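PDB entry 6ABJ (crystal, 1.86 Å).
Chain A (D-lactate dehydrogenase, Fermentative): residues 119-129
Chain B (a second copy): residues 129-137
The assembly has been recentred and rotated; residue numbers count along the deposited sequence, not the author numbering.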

# COMPACT_ATOMS: atom_id res chain seq x y z
N HIS A 119 15.93 -24.87 9.12
CA HIS A 119 14.56 -24.87 8.75
C HIS A 119 13.93 -23.44 8.63
O HIS A 119 13.20 -23.18 7.69
N ALA A 120 14.27 -22.53 9.55
CA ALA A 120 13.69 -21.18 9.50
C ALA A 120 14.11 -20.49 8.18
O ALA A 120 13.27 -19.97 7.49
N VAL A 121 15.40 -20.57 7.86
CA VAL A 121 15.99 -19.85 6.75
C VAL A 121 15.54 -20.49 5.43
O VAL A 121 15.09 -19.79 4.55
N ALA A 122 15.53 -21.82 5.33
CA ALA A 122 15.11 -22.46 4.08
C ALA A 122 13.63 -22.24 3.84
O ALA A 122 13.18 -22.06 2.71
N GLU A 123 12.81 -22.34 4.91
CA GLU A 123 11.39 -22.08 4.73
C GLU A 123 11.12 -20.64 4.25
O GLU A 123 10.25 -20.40 3.40
N HIS A 124 11.91 -19.71 4.70
CA HIS A 124 11.78 -18.32 4.27
C HIS A 124 12.07 -18.21 2.79
O HIS A 124 11.37 -17.53 2.08
N ALA A 125 13.14 -18.87 2.33
CA ALA A 125 13.48 -18.88 0.93
C ALA A 125 12.31 -19.45 0.10
O ALA A 125 11.94 -18.87 -0.91
N VAL A 126 11.66 -20.53 0.56
CA VAL A 126 10.53 -21.10 -0.17
C VAL A 126 9.36 -20.12 -0.15
O VAL A 126 8.62 -19.98 -1.14
N GLY A 127 9.16 -19.41 0.97
CA GLY A 127 8.11 -18.41 0.99
C GLY A 127 8.30 -17.28 -0.02
O GLY A 127 7.31 -16.82 -0.64
N LEU A 128 9.55 -16.85 -0.19
CA LEU A 128 9.88 -15.82 -1.11
C LEU A 128 9.55 -16.37 -2.52
O LEU A 128 8.96 -15.65 -3.35
N ILE A 129 9.90 -17.62 -2.76
CA ILE A 129 9.56 -18.25 -4.05
C ILE A 129 8.08 -18.18 -4.38
O ILE A 129 7.67 -17.77 -5.47
N ILE B 129 0.02 -20.20 3.25
CA ILE B 129 0.58 -20.55 4.57
C ILE B 129 1.86 -19.77 4.85
O ILE B 129 2.03 -19.17 5.94
N LEU B 130 2.77 -19.73 3.88
CA LEU B 130 4.06 -19.12 4.12
C LEU B 130 3.97 -17.62 4.19
O LEU B 130 4.61 -17.02 5.02
N THR B 131 3.11 -17.01 3.36
CA THR B 131 2.98 -15.59 3.44
C THR B 131 2.39 -15.17 4.81
O THR B 131 2.80 -14.16 5.38
N LEU B 132 1.40 -15.90 5.28
CA LEU B 132 0.82 -15.58 6.55
C LEU B 132 1.83 -15.80 7.71
O LEU B 132 1.95 -14.98 8.60
N ASN B 133 2.54 -16.92 7.63
CA ASN B 133 3.45 -17.33 8.70
C ASN B 133 4.56 -16.26 8.83
O ASN B 133 4.81 -15.71 9.92
N ARG B 134 5.19 -15.94 7.70
CA ARG B 134 6.33 -15.07 7.70
C ARG B 134 5.90 -13.57 7.44
O ARG B 134 6.76 -12.67 7.31
N ARG B 135 4.60 -13.34 7.35
CA ARG B 135 4.08 -12.00 7.14
C ARG B 135 4.69 -11.33 5.93
O ARG B 135 4.99 -10.13 5.96
N LEU B 136 4.88 -12.09 4.87
CA LEU B 136 5.60 -11.59 3.73
C LEU B 136 4.88 -10.40 3.01
O LEU B 136 5.54 -9.54 2.51
N HIS B 137 3.57 -10.42 3.00
CA HIS B 137 2.76 -9.33 2.39
C HIS B 137 2.98 -8.04 3.20
O HIS B 137 3.17 -6.94 2.63

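This is a small, buried contact in which a helix of chain A packs against a helix of chain B and the start of its next helix, where a glycine lets two leucines close in and a folded arginine supplies the polar anchor. The axes of helices 119-129 and 129-134 approach to 9.0 Å, with 122° between their N-to-C directions, and the backbones are nearest where the CA of Gly A127 lies 5.2 Å from the CA of Leu B130. The first rule is to leave that position bare: a CB built on Gly A127 would point toward chain B and sit only 3.1 Å from CD1 of Leu B136 and 3.5 Å from CB of Leu B130.

Both leucines point toward chain A in the mt rotamer. Leu B130 sets CD1 3.9 Å from CG1 of Val A126, a t rotamer whose CA-to-CB bond points sideways, while its CD2 lies 3.8 Å from the carbonyl O of Glu A123. Leu B136, which follows the positive-phi turn at Arg B135, uses both methyls: CD1 is 3.4 Å from O of Gly A127, and CD2 is 3.7 Å from CE1 of His A124.

Arg B134 also points toward chain A, with chi1, chi2 and chi3 all m, and this bent path carries its guanidinium along the helix to Ala A120. There NH1 of Arg B134 donates to the backbone O of Ala A120 at 2.9 Å with a nearly straight angle of 163°, the acceptor lying near the guanidinium plane. That same carbonyl takes the helical bond from N of His A124, so the arginine adds a second donor to it. The t rotamer of His A124 puts ND1 over one face of the Arg B134 guanidinium, 3.4 Å from its NH2, at an angle too poor for a hydrogen bond.

Glu A123 (chi1 m, chi2 t) joins through water 1, which accepts from NH1 of Arg B134 at 2.9 Å and donates to OE1 of Glu A123 at 2.7 Å.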

# COMPACT_ATOMS: atom_id res chain seq x y z
CB HIS A 119 13.73 -25.75 9.65
CG HIS A 119 14.03 -27.21 9.48
ND1 HIS A 119 13.55 -27.95 8.42
CD2 HIS A 119 14.78 -28.06 10.21
CE1 HIS A 119 14.01 -29.19 8.50
NE2 HIS A 119 14.75 -29.28 9.59
CB ALA A 120 14.10 -20.38 10.72
CB VAL A 121 17.53 -19.72 6.89
CG1 VAL A 121 18.10 -18.99 5.67
CG2 VAL A 121 17.90 -18.99 8.15
CB ALA A 122 15.44 -23.94 4.15
CB GLU A 123 10.63 -22.35 6.01
CG GLU A 123 10.62 -23.85 6.31
CD GLU A 123 10.07 -24.19 7.72
OE1 GLU A 123 9.48 -23.32 8.33
OE2 GLU A 123 10.22 -25.38 8.15
CB HIS A 124 12.67 -17.42 5.09
CG HIS A 124 12.40 -15.97 4.94
ND1 HIS A 124 11.30 -15.36 5.51
CD2 HIS A 124 13.03 -15.00 4.21
CE1 HIS A 124 11.31 -14.06 5.22
NE2 HIS A 124 12.30 -13.83 4.37
CB ALA A 125 14.74 -19.64 0.68
CB VAL A 126 10.14 -22.42 0.39
CG1 VAL A 126 8.89 -22.93 -0.27
CG2 VAL A 126 11.30 -23.42 0.22
CB LEU A 128 11.36 -15.39 -0.99
CG LEU A 128 11.79 -14.55 0.20
CD1 LEU A 128 13.26 -14.31 0.20
CD2 LEU A 128 11.00 -13.23 0.19
CB ILE A 129 10.08 -19.68 -4.14
CG1 ILE A 129 11.59 -19.65 -4.23
CG2 ILE A 129 9.52 -20.41 -5.34
CD1 ILE A 129 12.29 -20.98 -4.08
CB ILE B 129 0.90 -22.08 4.64
CG1 ILE B 129 -0.42 -22.82 4.72
CG2 ILE B 129 1.74 -22.40 5.86
CD1 ILE B 129 -0.38 -24.30 4.60
CB LEU B 130 5.06 -19.53 3.04
CG LEU B 130 5.65 -20.93 3.35
CD1 LEU B 130 6.22 -21.47 2.10
CD2 LEU B 130 6.64 -20.86 4.52
CB THR B 131 2.22 -14.93 2.23
OG1 THR B 131 2.35 -13.50 2.37
CG2 THR B 131 0.80 -15.17 2.24
CB LEU B 132 -0.41 -16.45 6.80
CG LEU B 132 -1.70 -16.08 6.02
CD1 LEU B 132 -2.67 -17.24 6.00
CD2 LEU B 132 -2.30 -14.84 6.72
CB ASN B 133 4.02 -18.66 8.31
CG ASN B 133 5.00 -19.23 9.31
OD1 ASN B 133 5.68 -18.48 10.05
ND2 ASN B 133 5.17 -20.54 9.28
CB ARG B 134 7.41 -15.53 6.73
CG ARG B 134 7.79 -17.02 6.87
CD ARG B 134 8.21 -17.37 8.29
NE ARG B 134 9.46 -16.77 8.56
CZ ARG B 134 10.66 -17.35 8.45
NH1 ARG B 134 10.80 -18.64 8.23
NH2 ARG B 134 11.72 -16.64 8.67
CB ARG B 135 4.33 -11.14 8.38
CG ARG B 135 3.40 -11.44 9.54
CD ARG B 135 3.94 -12.58 10.38
NE ARG B 135 3.53 -12.47 11.78
CZ ARG B 135 3.29 -13.51 12.57
NH1 ARG B 135 3.42 -14.74 12.10
NH2 ARG B 135 2.92 -13.32 13.82
CB LEU B 136 5.82 -12.68 2.72
CG LEU B 136 6.69 -13.90 3.20
CD1 LEU B 136 6.80 -15.00 2.16
CD2 LEU B 136 8.02 -13.40 3.71
CB HIS B 137 1.29 -9.78 2.35
CG HIS B 137 0.70 -10.13 3.67
ND1 HIS B 137 1.05 -11.25 4.39
CD2 HIS B 137 -0.22 -9.51 4.41
CE1 HIS B 137 0.37 -11.28 5.51
NE2 HIS B 137 -0.43 -10.24 5.53
O HOH W 1 8.72 -20.70 8.55